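Local coordinates for catalase-3 (Neurospora crassa, PDB 4AJ9), which uses haem to break down hydrogen peroxide into oxygen and water, protecting the cell from its toxic effects, at the interface of chains A and B. Sequence-based numbering; all coordinates share one arbitrary frame. Chains: chain A/B, Catalase-3.

The interface of chains A and B. Residues chain A 19-21, 49-50, 53; chain B 377-379, 381.
The loop A:Thr19–A:Asp21 and one side of helix 45–55 of chain A receive the loop B:Val377–B:His381 of chain B; the centre of the contact is about 29 Å from the active-site A:His65. B:His381 points its ring tip to tip at the carboxylate of A:Asp21, the two planes nearly perpendicular, and its ND1 donates to OD2 at 2.6 Å. This bond lies close to the imidazole plane but meets the oxygen from above the carboxylate plane; the negative charge would probably favour a protonated ring. At the far end of the ring, NE2 of B:His381 lies 2.8 Å from the O of water 1, which also bonds the side-chain amide NE2 of A:Gln49. The carbonyl OE1 of A:Gln49 meanwhile takes the backbone N of A:Asp21, which probably steadies the loop, and CB of B:His381 packs over the face of the A:His53 ring, 3.8 Å from its centroid.

With CG between its backbone N and carbonyl carbon (chi1 57°), B:Asn379 sends ND2 between two acceptors, A:Thr19 O and A:Asp21 OD1, each at 3.1 Å and almost in its amide plane. Its OD1 accepts the backbone N of B:His381, and ND2 lies over that ring's centre. An alanine here would probably leave A:Thr19 O and A:Asp21 OD1 without this donor and the backbone N of B:His381 without its acceptor. B:His378 N donates to A:Thr19 OG1 (2.9 Å), while its carbonyl accepts A:Thr19 N. Repeated by two-fold symmetry, this polar lock probably helps hold subunits together in the catalase tetramer.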
loop_
_atom_site.group_PDB
_atom_site.type_symbol
_atom_site.label_atom_id
_atom_site.label_comp_id
_atom_site.label_asym_id
_atom_site.label_seq_id
_atom_site.Cartn_x
_atom_site.Cartn_y
_atom_site.Cartn_z
ATOM N N THR A 19 22.319 12.646 9.952
ATOM C CA THR A 19 21.863 13.231 8.693
ATOM C C THR A 19 20.364 12.998 8.505
ATOM O O THR A 19 19.762 12.208 9.221
ATOM C CB THR A 19 22.558 12.578 7.486
ATOM O OG1 THR A 19 22.065 11.238 7.335
ATOM C CG2 THR A 19 24.071 12.555 7.687
ATOM N N THR A 20 19.769 13.664 7.523
ATOM C CA THR A 20 18.409 13.335 7.116
ATOM C C THR A 20 18.539 12.105 6.244
ATOM O O THR A 20 19.653 11.669 5.957
ATOM C CB THR A 20 17.800 14.427 6.235
ATOM O OG1 THR A 20 18.462 14.408 4.969
ATOM C CG2 THR A 20 17.951 15.811 6.876
ATOM N N ASP A 21 17.411 11.571 5.782
ATOM C CA ASP A 21 17.432 10.441 4.857
ATOM C C ASP A 21 17.848 10.854 3.438
ATOM O O ASP A 21 18.057 10.001 2.575
ATOM C CB ASP A 21 16.079 9.719 4.824
ATOM C CG ASP A 21 15.892 8.773 6.000
ATOM O OD1 ASP A 21 16.911 8.282 6.550
ATOM O OD2 ASP A 21 14.726 8.511 6.373
ATOM N N GLN A 49 10.725 14.485 8.699
ATOM C CA GLN A 49 11.382 13.339 8.047
ATOM C C GLN A 49 11.732 12.241 9.064
ATOM O O GLN A 49 11.650 11.045 8.757
ATOM C CB GLN A 49 12.591 13.760 7.181
ATOM C CG GLN A 49 13.726 14.473 7.920
ATOM C CD GLN A 49 14.776 13.521 8.483
ATOM O OE1 GLN A 49 15.255 12.617 7.796
ATOM N NE2 GLN A 49 15.140 13.727 9.740
ATOM N N LYS A 50 12.078 12.644 10.285
ATOM C CA LYS A 50 12.388 11.685 11.343
ATOM C C LYS A 50 11.134 10.967 11.850
ATOM O O LYS A 50 11.123 9.742 11.974
ATOM C CB LYS A 50 13.105 12.374 12.510
ATOM C CG LYS A 50 13.321 11.475 13.717
ATOM C CD LYS A 50 14.077 12.203 14.827
ATOM C CE LYS A 50 14.371 11.271 15.993
ATOM N NZ LYS A 50 14.997 12.001 17.131
ATOM N N HIS A 53 9.432 8.630 9.260
ATOM C CA HIS A 53 10.041 7.307 9.159
ATOM C C HIS A 53 9.629 6.423 10.338
ATOM O O HIS A 53 9.293 5.261 10.144
ATOM C CB HIS A 53 11.558 7.363 9.017
ATOM C CG HIS A 53 12.126 6.131 8.390
ATOM N ND1 HIS A 53 12.259 4.942 9.078
ATOM C CD2 HIS A 53 12.535 5.884 7.124
ATOM C CE1 HIS A 53 12.751 4.022 8.263
ATOM N NE2 HIS A 53 12.931 4.571 7.074
ATOM N N VAL B 377 24.253 8.679 4.566
ATOM C CA VAL B 377 23.091 8.750 5.451
ATOM C C VAL B 377 23.417 8.012 6.742
ATOM O O VAL B 377 23.735 6.825 6.734
ATOM C CB VAL B 377 21.848 8.142 4.784
ATOM C CG1 VAL B 377 20.661 8.110 5.753
ATOM C CG2 VAL B 377 21.497 8.929 3.535
ATOM N N HIS B 378 23.363 8.735 7.853
ATOM C CA HIS B 378 23.705 8.156 9.133
ATOM C C HIS B 378 22.705 8.685 10.133
ATOM O O HIS B 378 22.778 9.835 10.536
ATOM C CB HIS B 378 25.136 8.556 9.532
ATOM C CG HIS B 378 26.177 8.093 8.559
ATOM N ND1 HIS B 378 26.543 6.770 8.435
ATOM C CD2 HIS B 378 26.910 8.773 7.645
ATOM C CE1 HIS B 378 27.455 6.655 7.485
ATOM N NE2 HIS B 378 27.696 7.857 6.989
ATOM N N ASN B 379 21.744 7.855 10.508
ATOM C CA ASN B 379 20.811 8.265 11.538
ATOM C C ASN B 379 20.213 7.041 12.194
ATOM O O ASN B 379 20.636 5.915 11.916
ATOM C CB ASN B 379 19.728 9.188 10.981
ATOM C CG ASN B 379 18.962 8.559 9.829
ATOM O OD1 ASN B 379 18.641 7.365 9.857
ATOM N ND2 ASN B 379 18.675 9.357 8.806
ATOM N N HIS B 381 16.982 6.098 12.033
ATOM C CA HIS B 381 15.810 5.557 11.342
ATOM C C HIS B 381 16.018 4.065 11.082
ATOM O O HIS B 381 17.105 3.643 10.681
ATOM C CB HIS B 381 15.577 6.249 9.994
ATOM C CG HIS B 381 15.408 7.738 10.073
ATOM N ND1 HIS B 381 14.985 8.492 8.998
ATOM C CD2 HIS B 381 15.620 8.614 11.086
ATOM C CE1 HIS B 381 14.927 9.765 9.350
ATOM N NE2 HIS B 381 15.316 9.867 10.608
HETATM O O HOH W 1 17.065 11.952 11.168
#